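Local coordinates for PUA domain-containing protein (Archaeoglobus fulgidus DSM 4304, PDB 2Q07), which probably binds RNA and is likely to take part in making archaeosine in tRNA, at residues Tyr169-Ile172 and Leu173-Met176. Sequence-based numbering, arbitrary orientation.
Sequences YRRI and LEHM
His175 and Arg171 meet one turn apart in an i to i+4 contact within helix 168-181, near the start of the pre-PUA region. Arg171 O takes two hydrogen bonds from His175, the helical one from N at 2.8 Å and a second from the ring atom ND1, also at 2.8 Å; the two donors come from opposite faces of the carbonyl plane. The ring bond is bent (142° at the hydrogen), yet it helps fix the imidazole's rotation, and NE2 bonds to the backbone N of Lys26. Histidine suits this buried place because both ring nitrogens find partners. The backbone bonds follow the alpha-helical pattern: Leu173 N binds Tyr169 O at 3.2 Å, and Met176 N binds Ile172 O. Apolar Leu173 and Met176, a selenomethionine here, suit the buried face, packing against Val208 and Leu215 of the antiparallel sheet. Charged Glu174 suits the more open side. Arg170 CG, anti to the backbone N (chi1 165°), sits where Glu174 crosses at a slant, OE2 3.6 Å from it and the carboxylate turned 39° from the guanidinium plane. Arg171 instead forms a salt bridge with Asp167. With an alanine here instead of Glu174, Arg170 would probably lose a nearby negative charge and its methylenes their neighbour.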
ATOM      1  N   TYR A 169      -6.414   5.989   8.014  1.00 15.10           N
ATOM      2  CA  TYR A 169      -5.441   6.807   7.291  1.00 18.43           C
ATOM      3  C   TYR A 169      -4.013   6.588   7.765  1.00 17.29           C
ATOM      4  O   TYR A 169      -3.082   6.579   6.958  1.00 18.42           O
ATOM      5  CB  TYR A 169      -5.798   8.296   7.398  1.00 20.54           C
ATOM      6  CG  TYR A 169      -7.037   8.709   6.620  1.00 23.52           C
ATOM      7  CD1 TYR A 169      -7.541  10.005   6.725  1.00 27.21           C
ATOM      8  CD2 TYR A 169      -7.700   7.813   5.781  1.00 26.07           C
ATOM      9  CE1 TYR A 169      -8.672  10.402   6.019  1.00 26.64           C
ATOM     10  CE2 TYR A 169      -8.835   8.197   5.069  1.00 25.43           C
ATOM     11  CZ  TYR A 169      -9.316   9.496   5.194  1.00 27.37           C
ATOM     12  OH  TYR A 169     -10.443   9.893   4.511  1.00 25.17           O
ATOM     13  N   ARG A 170      -3.839   6.425   9.070  1.00 17.06           N
ATOM     14  CA  ARG A 170      -2.515   6.182   9.630  1.00 20.96           C
ATOM     15  C   ARG A 170      -1.988   4.797   9.229  1.00 21.74           C
ATOM     16  O   ARG A 170      -0.799   4.637   8.933  1.00 22.35           O
ATOM     17  CB  ARG A 170      -2.563   6.318  11.156  1.00 21.48           C
ATOM     18  CG  ARG A 170      -1.353   5.740  11.893  1.00 24.72           C
ATOM     19  CD  ARG A 170      -1.321   6.253  13.323  1.00 25.78           C
ATOM     20  NE  ARG A 170      -1.168   7.706  13.328  1.00 29.69           N
ATOM     21  CZ  ARG A 170      -1.454   8.491  14.358  1.00 33.80           C
ATOM     22  NH1 ARG A 170      -1.913   7.966  15.486  1.00 35.60           N
ATOM     23  NH2 ARG A 170      -1.300   9.806  14.251  1.00 34.87           N
ATOM     24  N   ARG A 171      -2.871   3.800   9.203  1.00 20.57           N
ATOM     25  CA  ARG A 171      -2.469   2.446   8.820  1.00 20.54           C
ATOM     26  C   ARG A 171      -2.002   2.427   7.362  1.00 19.22           C
ATOM     27  O   ARG A 171      -1.034   1.746   7.011  1.00 17.14           O
ATOM     28  CB  ARG A 171      -3.637   1.461   8.986  1.00 24.41           C
ATOM     29  CG  ARG A 171      -3.547   0.571  10.216  1.00 30.86           C
ATOM     30  CD  ARG A 171      -4.099   1.258  11.437  1.00 36.20           C
ATOM     31  NE  ARG A 171      -3.938   0.445  12.639  1.00 41.78           N
ATOM     32  CZ  ARG A 171      -4.657   0.600  13.747  1.00 43.37           C
ATOM     33  NH1 ARG A 171      -5.596   1.537  13.802  1.00 45.54           N
ATOM     34  NH2 ARG A 171      -4.433  -0.168  14.805  1.00 43.30           N
ATOM     35  N   ILE A 172      -2.702   3.180   6.521  1.00 17.34           N
ATOM     36  CA  ILE A 172      -2.376   3.273   5.097  1.00 16.28           C
ATOM     37  C   ILE A 172      -0.978   3.859   4.896  1.00 16.67           C
ATOM     38  O   ILE A 172      -0.176   3.314   4.149  1.00 16.64           O
ATOM     39  CB  ILE A 172      -3.395   4.174   4.351  1.00 12.67           C
ATOM     40  CG1 ILE A 172      -4.736   3.449   4.212  1.00 16.70           C
ATOM     41  CG2 ILE A 172      -2.875   4.550   2.997  1.00 12.50           C
ATOM     42  CD1 ILE A 172      -5.828   4.297   3.569  1.00 11.53           C
ATOM     43  N   LEU A 173      -0.709   4.978   5.560  1.00 16.42           N
ATOM     44  CA  LEU A 173       0.577   5.640   5.450  1.00 18.63           C
ATOM     45  C   LEU A 173       1.673   4.755   6.029  1.00 17.69           C
ATOM     46  O   LEU A 173       2.755   4.645   5.447  1.00 15.97           O
ATOM     47  CB  LEU A 173       0.539   6.999   6.166  1.00 19.08           C
ATOM     48  CG  LEU A 173      -0.274   8.124   5.510  1.00 20.00           C
ATOM     49  CD1 LEU A 173      -0.275   9.351   6.424  1.00 22.94           C
ATOM     50  CD2 LEU A 173       0.321   8.486   4.148  1.00 21.82           C
ATOM     51  N   GLU A 174       1.396   4.111   7.162  1.00 16.61           N
ATOM     52  CA  GLU A 174       2.383   3.229   7.776  1.00 16.42           C
ATOM     53  C   GLU A 174       2.701   2.062   6.844  1.00 16.69           C
ATOM     54  O   GLU A 174       3.856   1.655   6.730  1.00 14.02           O
ATOM     55  CB  GLU A 174       1.885   2.677   9.119  1.00 18.69           C
ATOM     56  CG  GLU A 174       1.586   3.754  10.146  1.00 23.39           C
ATOM     57  CD  GLU A 174       1.103   3.193  11.471  1.00 26.73           C
ATOM     58  OE1 GLU A 174       0.300   2.231  11.465  1.00 28.89           O
ATOM     59  OE2 GLU A 174       1.521   3.724  12.523  1.00 27.14           O
ATOM     60  N   HIS A 175       1.676   1.526   6.182  1.00 14.57           N
ATOM     61  CA  HIS A 175       1.871   0.403   5.269  1.00 15.60           C
ATOM     62  C   HIS A 175       2.643   0.789   4.020  1.00 15.61           C
ATOM     63  O   HIS A 175       3.350  -0.034   3.458  1.00 18.11           O
ATOM     64  CB  HIS A 175       0.533  -0.234   4.859  1.00 15.46           C
ATOM     65  CG  HIS A 175       0.040  -1.272   5.819  1.00 14.61           C
ATOM     66  ND1 HIS A 175      -0.404  -0.965   7.085  1.00 11.63           N
ATOM     67  CD2 HIS A 175      -0.037  -2.621   5.711  1.00 13.54           C
ATOM     68  CE1 HIS A 175      -0.728  -2.079   7.720  1.00 13.84           C
ATOM     69  NE2 HIS A 175      -0.512  -3.099   6.908  1.00 14.24           N
HETATM   70  N   MSE A 176       2.506   2.033   3.573  1.00 18.59           N
HETATM   71  CA  MSE A 176       3.230   2.461   2.379  1.00 19.56           C
HETATM   72  C   MSE A 176       4.717   2.620   2.686  1.00 18.52           C
HETATM   73  O   MSE A 176       5.565   2.306   1.854  1.00 20.77           O
HETATM   74  CB  MSE A 176       2.646   3.764   1.846  1.00 21.53           C
HETATM   75  CG  MSE A 176       1.190   3.615   1.448  1.00 26.59           C
HETATM   76 SE   MSE A 176       0.480   5.179   0.618  1.00 32.33          SE
HETATM   77  CE  MSE A 176      -0.233   6.086   2.147  1.00 33.40           C
TER